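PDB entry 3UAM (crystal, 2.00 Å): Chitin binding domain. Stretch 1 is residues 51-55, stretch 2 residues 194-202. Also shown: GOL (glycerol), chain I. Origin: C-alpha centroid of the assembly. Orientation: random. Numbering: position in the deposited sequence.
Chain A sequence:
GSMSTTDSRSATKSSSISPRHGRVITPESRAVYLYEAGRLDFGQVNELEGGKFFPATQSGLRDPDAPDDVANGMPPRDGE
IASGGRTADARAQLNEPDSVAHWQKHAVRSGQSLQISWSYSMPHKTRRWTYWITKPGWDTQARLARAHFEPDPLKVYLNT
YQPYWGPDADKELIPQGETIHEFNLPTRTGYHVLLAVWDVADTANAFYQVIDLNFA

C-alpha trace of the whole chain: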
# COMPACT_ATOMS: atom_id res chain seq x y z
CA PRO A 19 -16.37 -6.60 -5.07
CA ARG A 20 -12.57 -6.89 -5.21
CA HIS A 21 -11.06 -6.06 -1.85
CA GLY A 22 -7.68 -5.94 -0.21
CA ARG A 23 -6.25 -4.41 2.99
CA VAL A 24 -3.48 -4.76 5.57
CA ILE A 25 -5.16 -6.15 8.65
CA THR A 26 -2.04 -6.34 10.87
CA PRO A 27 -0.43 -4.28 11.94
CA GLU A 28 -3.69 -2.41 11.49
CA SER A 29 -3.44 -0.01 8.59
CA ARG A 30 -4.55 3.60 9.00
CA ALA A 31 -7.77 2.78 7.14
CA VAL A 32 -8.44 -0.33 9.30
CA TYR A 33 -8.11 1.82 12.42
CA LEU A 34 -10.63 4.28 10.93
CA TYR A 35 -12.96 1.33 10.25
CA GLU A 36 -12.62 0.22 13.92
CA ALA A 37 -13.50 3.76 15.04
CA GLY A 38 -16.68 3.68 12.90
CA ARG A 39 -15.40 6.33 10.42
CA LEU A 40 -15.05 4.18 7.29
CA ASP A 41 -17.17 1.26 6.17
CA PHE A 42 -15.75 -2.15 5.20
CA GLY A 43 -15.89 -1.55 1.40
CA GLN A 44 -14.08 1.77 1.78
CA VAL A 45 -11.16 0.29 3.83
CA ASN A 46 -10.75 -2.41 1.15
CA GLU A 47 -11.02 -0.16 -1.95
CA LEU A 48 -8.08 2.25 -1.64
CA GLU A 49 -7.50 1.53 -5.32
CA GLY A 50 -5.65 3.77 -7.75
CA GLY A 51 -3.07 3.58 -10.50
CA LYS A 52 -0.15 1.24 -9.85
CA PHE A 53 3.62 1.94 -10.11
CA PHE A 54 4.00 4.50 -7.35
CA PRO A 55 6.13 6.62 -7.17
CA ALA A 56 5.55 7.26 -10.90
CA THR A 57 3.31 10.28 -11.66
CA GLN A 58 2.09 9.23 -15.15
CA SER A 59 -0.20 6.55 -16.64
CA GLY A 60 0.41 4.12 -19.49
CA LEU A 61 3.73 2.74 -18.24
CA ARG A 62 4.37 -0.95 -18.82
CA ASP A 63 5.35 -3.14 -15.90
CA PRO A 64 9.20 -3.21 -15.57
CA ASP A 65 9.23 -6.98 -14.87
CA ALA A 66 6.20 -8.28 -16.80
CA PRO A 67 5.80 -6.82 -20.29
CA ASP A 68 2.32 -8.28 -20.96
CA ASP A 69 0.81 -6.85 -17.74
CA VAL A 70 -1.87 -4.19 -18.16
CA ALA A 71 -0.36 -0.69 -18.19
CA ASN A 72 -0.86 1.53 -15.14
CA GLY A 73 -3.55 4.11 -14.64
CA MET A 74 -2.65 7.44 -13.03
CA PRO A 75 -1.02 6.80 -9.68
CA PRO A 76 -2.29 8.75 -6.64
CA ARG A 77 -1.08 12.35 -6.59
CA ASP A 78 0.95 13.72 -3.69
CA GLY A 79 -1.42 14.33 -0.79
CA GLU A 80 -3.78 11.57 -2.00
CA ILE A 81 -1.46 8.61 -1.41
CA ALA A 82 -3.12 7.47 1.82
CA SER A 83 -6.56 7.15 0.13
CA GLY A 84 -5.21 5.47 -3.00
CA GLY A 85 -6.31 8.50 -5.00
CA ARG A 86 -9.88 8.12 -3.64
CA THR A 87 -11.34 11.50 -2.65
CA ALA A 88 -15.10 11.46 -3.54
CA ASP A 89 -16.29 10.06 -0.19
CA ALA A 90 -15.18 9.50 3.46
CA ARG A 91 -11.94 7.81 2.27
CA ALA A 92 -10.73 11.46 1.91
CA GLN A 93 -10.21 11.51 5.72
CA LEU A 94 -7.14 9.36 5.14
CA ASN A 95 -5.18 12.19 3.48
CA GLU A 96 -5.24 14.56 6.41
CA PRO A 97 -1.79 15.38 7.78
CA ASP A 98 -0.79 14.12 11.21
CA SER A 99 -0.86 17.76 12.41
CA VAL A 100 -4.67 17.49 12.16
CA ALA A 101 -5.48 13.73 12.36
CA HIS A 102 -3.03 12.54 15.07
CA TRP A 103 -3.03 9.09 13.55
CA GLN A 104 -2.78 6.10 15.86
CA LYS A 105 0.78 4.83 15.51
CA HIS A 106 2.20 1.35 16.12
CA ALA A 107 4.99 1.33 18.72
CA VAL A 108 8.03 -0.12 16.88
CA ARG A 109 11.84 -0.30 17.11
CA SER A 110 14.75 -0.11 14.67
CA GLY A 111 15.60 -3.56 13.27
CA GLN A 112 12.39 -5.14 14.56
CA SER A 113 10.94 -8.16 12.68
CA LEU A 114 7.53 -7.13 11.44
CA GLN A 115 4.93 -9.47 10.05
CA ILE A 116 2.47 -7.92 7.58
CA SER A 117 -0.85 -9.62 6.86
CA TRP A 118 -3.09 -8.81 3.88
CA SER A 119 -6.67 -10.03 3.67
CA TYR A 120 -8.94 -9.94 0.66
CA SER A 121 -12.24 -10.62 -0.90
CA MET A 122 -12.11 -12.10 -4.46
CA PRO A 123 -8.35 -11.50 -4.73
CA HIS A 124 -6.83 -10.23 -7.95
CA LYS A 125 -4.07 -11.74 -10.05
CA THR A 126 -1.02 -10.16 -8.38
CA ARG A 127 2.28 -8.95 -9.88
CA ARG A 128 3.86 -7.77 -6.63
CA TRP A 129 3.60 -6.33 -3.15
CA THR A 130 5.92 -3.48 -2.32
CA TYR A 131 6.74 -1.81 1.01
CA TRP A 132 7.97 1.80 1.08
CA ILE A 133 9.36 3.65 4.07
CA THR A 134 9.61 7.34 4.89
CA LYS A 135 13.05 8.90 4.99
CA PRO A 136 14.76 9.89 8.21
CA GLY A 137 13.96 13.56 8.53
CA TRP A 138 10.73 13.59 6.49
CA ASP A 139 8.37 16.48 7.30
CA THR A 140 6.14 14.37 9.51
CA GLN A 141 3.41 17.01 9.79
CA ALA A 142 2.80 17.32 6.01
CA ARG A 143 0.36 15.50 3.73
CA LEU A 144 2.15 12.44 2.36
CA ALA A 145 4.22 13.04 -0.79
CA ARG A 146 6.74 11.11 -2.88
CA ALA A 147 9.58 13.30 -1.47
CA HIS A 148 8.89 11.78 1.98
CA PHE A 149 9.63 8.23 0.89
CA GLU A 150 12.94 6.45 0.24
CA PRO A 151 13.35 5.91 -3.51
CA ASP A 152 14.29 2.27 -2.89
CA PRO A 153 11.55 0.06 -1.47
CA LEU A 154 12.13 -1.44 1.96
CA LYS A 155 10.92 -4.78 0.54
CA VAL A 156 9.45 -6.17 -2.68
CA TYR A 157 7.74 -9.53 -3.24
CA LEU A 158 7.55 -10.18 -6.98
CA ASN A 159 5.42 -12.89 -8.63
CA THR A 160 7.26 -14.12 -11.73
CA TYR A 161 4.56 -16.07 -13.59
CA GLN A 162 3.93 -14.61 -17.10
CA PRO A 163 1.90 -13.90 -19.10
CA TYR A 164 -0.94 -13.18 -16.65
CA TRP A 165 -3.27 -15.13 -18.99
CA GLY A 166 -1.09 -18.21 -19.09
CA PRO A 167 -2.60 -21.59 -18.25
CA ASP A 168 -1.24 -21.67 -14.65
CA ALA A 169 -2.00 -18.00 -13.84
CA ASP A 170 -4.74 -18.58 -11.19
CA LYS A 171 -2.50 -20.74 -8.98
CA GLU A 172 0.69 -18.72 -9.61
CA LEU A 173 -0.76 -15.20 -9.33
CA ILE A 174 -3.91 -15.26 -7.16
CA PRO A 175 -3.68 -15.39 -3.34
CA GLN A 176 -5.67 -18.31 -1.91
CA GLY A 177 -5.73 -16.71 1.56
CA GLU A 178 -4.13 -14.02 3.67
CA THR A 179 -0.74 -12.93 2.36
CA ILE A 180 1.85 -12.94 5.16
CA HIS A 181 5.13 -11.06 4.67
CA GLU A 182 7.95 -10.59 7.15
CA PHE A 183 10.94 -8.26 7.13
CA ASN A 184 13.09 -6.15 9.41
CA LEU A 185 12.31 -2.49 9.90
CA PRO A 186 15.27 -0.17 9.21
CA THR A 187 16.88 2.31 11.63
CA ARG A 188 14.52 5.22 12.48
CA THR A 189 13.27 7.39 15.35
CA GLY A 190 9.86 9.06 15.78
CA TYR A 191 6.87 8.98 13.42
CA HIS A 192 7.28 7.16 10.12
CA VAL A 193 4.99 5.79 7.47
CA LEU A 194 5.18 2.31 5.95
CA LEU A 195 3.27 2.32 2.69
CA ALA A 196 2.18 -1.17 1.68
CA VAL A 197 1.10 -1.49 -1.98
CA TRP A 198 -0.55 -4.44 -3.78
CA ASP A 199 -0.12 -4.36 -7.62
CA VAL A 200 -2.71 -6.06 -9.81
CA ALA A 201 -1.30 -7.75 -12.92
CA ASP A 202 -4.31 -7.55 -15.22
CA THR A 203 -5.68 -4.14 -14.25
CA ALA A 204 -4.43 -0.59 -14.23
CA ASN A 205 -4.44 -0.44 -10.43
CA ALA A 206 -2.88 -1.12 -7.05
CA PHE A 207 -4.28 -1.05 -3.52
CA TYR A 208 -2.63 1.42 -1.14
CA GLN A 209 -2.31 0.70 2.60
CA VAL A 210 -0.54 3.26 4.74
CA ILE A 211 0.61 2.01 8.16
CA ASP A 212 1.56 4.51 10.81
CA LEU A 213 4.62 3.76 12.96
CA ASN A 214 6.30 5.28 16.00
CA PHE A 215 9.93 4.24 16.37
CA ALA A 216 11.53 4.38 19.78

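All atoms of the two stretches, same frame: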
# COMPACT_ATOMS: atom_id res chain seq x y z
N GLY A 51 -4.06 4.03 -9.54
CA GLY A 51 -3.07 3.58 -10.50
C GLY A 51 -1.87 2.99 -9.82
O GLY A 51 -1.40 3.53 -8.82
N LYS A 52 -1.36 1.88 -10.36
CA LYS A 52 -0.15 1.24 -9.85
C LYS A 52 1.15 1.93 -10.32
O LYS A 52 1.13 2.84 -11.13
CB LYS A 52 -0.14 -0.27 -10.23
CG LYS A 52 -0.10 -0.55 -11.73
CD LYS A 52 -0.31 -2.02 -12.03
CE LYS A 52 -0.50 -2.28 -13.50
NZ LYS A 52 -0.63 -3.73 -13.82
N PHE A 53 2.27 1.47 -9.77
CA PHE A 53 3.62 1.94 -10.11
C PHE A 53 4.01 3.27 -9.44
O PHE A 53 4.89 3.99 -9.93
CB PHE A 53 3.89 2.00 -11.62
CG PHE A 53 3.58 0.74 -12.38
CD1 PHE A 53 3.50 -0.49 -11.77
CD2 PHE A 53 3.41 0.80 -13.75
CE1 PHE A 53 3.24 -1.63 -12.51
CE2 PHE A 53 3.15 -0.34 -14.49
CZ PHE A 53 3.06 -1.56 -13.86
N PHE A 54 3.39 3.58 -8.30
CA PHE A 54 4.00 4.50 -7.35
C PHE A 54 5.50 4.17 -7.23
O PHE A 54 5.85 3.00 -7.10
CB PHE A 54 3.30 4.38 -6.00
CG PHE A 54 3.87 5.26 -4.94
CD1 PHE A 54 4.91 4.81 -4.14
CD2 PHE A 54 3.37 6.52 -4.74
CE1 PHE A 54 5.43 5.64 -3.16
CE2 PHE A 54 3.88 7.34 -3.77
CZ PHE A 54 4.91 6.89 -2.98
N PRO A 55 6.39 5.19 -7.24
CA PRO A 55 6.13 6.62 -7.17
C PRO A 55 6.03 7.33 -8.52
O PRO A 55 6.19 8.54 -8.58
CB PRO A 55 7.36 7.13 -6.40
CG PRO A 55 8.47 6.27 -6.90
CD PRO A 55 7.83 4.90 -7.06
N LEU A 194 4.93 3.47 6.80
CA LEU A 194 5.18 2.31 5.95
C LEU A 194 4.02 2.20 4.99
O LEU A 194 2.87 1.98 5.42
CB LEU A 194 5.28 1.05 6.81
CG LEU A 194 5.60 -0.28 6.09
CD1 LEU A 194 6.99 -0.28 5.52
CD2 LEU A 194 5.43 -1.45 7.06
N LEU A 195 4.29 2.42 3.71
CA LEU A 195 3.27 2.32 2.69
C LEU A 195 3.34 0.94 2.07
O LEU A 195 4.35 0.56 1.46
CB LEU A 195 3.48 3.39 1.62
CG LEU A 195 2.59 3.29 0.38
CD1 LEU A 195 1.13 3.48 0.80
CD2 LEU A 195 3.04 4.31 -0.66
N ALA A 196 2.27 0.18 2.24
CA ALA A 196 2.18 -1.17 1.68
C ALA A 196 1.29 -1.08 0.44
O ALA A 196 0.16 -0.55 0.53
CB ALA A 196 1.59 -2.12 2.72
N VAL A 197 1.79 -1.61 -0.69
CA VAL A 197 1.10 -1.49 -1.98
C VAL A 197 0.99 -2.85 -2.69
O VAL A 197 2.00 -3.54 -2.88
CB VAL A 197 1.83 -0.51 -2.93
CG1 VAL A 197 1.01 -0.26 -4.21
CG2 VAL A 197 2.12 0.81 -2.21
N TRP A 198 -0.22 -3.18 -3.12
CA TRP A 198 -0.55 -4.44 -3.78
C TRP A 198 -0.88 -4.20 -5.24
O TRP A 198 -1.92 -3.64 -5.52
CB TRP A 198 -1.73 -5.05 -3.05
CG TRP A 198 -2.33 -6.28 -3.68
CD1 TRP A 198 -1.67 -7.35 -4.26
CD2 TRP A 198 -3.74 -6.62 -3.76
NE1 TRP A 198 -2.55 -8.29 -4.70
CE2 TRP A 198 -3.81 -7.92 -4.41
CE3 TRP A 198 -4.91 -6.03 -3.31
CZ2 TRP A 198 -5.00 -8.54 -4.66
CZ3 TRP A 198 -6.11 -6.68 -3.56
CH2 TRP A 198 -6.15 -7.92 -4.23
N ASP A 199 0.00 -4.63 -6.16
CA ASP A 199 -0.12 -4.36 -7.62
C ASP A 199 -0.87 -5.50 -8.33
O ASP A 199 -0.48 -6.68 -8.24
CB ASP A 199 1.25 -4.30 -8.32
CG ASP A 199 2.02 -3.02 -8.08
OD1 ASP A 199 1.63 -2.17 -7.24
OD2 ASP A 199 3.07 -2.89 -8.76
N VAL A 200 -1.89 -5.12 -9.09
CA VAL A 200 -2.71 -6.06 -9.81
C VAL A 200 -2.17 -6.21 -11.24
O VAL A 200 -1.98 -5.21 -11.96
CB VAL A 200 -4.18 -5.59 -9.85
CG1 VAL A 200 -5.05 -6.54 -10.68
CG2 VAL A 200 -4.72 -5.42 -8.44
N ALA A 201 -1.94 -7.45 -11.65
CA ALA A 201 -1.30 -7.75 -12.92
C ALA A 201 -2.14 -7.37 -14.12
O ALA A 201 -1.62 -6.80 -15.10
CB ALA A 201 -0.93 -9.23 -12.99
N ASP A 202 -3.42 -7.70 -14.07
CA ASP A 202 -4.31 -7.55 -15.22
C ASP A 202 -5.33 -6.40 -15.08
O ASP A 202 -6.38 -6.39 -15.74
CB ASP A 202 -5.01 -8.87 -15.50
CG ASP A 202 -5.94 -9.31 -14.40
OD1 ASP A 202 -5.88 -8.74 -13.28
OD2 ASP A 202 -6.70 -10.26 -14.64
C1 GOL I . 3.02 0.72 -6.90
O1 GOL I . 2.03 0.00 -7.57
C2 GOL I . 4.16 -0.15 -6.48
O2 GOL I . 4.72 0.70 -5.47
C3 GOL I . 5.18 -0.41 -7.59
O3 GOL I . 4.68 -1.12 -8.71

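How does the contact begin along the 51-55 stretch? G51 takes no part in it, and the first residue to reach across is K52, whose CA lies 6.0 Å from the CA of D199, the nearest approach of the two backbones. Its CA-to-CB bond points toward the strand. After a p rotamer at chi1 the chain is t at chi2, chi3 and chi4, so the lysine is stretched almost to full length and runs along the end of the strand. This carries NZ to the carbonyl of V200, where NZ donates a hydrogen bond to O of V200 at 2.7 Å; O of A201 lies 3.5 Å from the same NZ. A long side chain with a charged tip suits this buried position: its methylenes fill space, with CB of K52 4.0 Å from OD1 of D199, while the ammonium group finds backbone oxygen where the strand gives way to loop.

What does F53 contribute, given that its CA-to-CB bond points away from the strand? With chi1 at -52° the ring swings back, and CD1 of F53 comes within 3.9 Å of OD2 of D199. That carboxylate oxygen sits at the ring edge, near its plane, where the slightly positive C-H groups of an aromatic ring favour an acidic neighbour. The backbone has phi and psi of 79° and 25°, an unusual conformation for a residue with a side chain, and its N faces the glycerol.

Where is the apolar part of the contact? It belongs to F54, directed toward the strand with a t rotamer at chi1. CE1 of F54 lies 3.7 Å from CD2 of L195, and that methyl sits over one face of the ring in a CH-pi contact, 4.0 Å from CD2 of L195 to the centroid of the F54 ring. Both residues are buried, and a flat ring against a branched aliphatic side chain packs well without needing polar partners. P55, after a cis peptide bond, is out of reach.

What occupies the space between these contacts? A glycerol, probably from the crystallisation liquor, lies between the stretches. Its O2 donates to O of F54 at 3.0 Å, and its O3 makes a very short hydrogen bond of 2.4 Å to OD2 of D199. N of F53 donates to glycerol O1 at 2.7 Å, although the place of O1 is less certain. CG1 of V197 supplies an apolar wall, 3.5 Å from glycerol C1. Direct contact between the stretches buries a modest 273 Å², both sides summed.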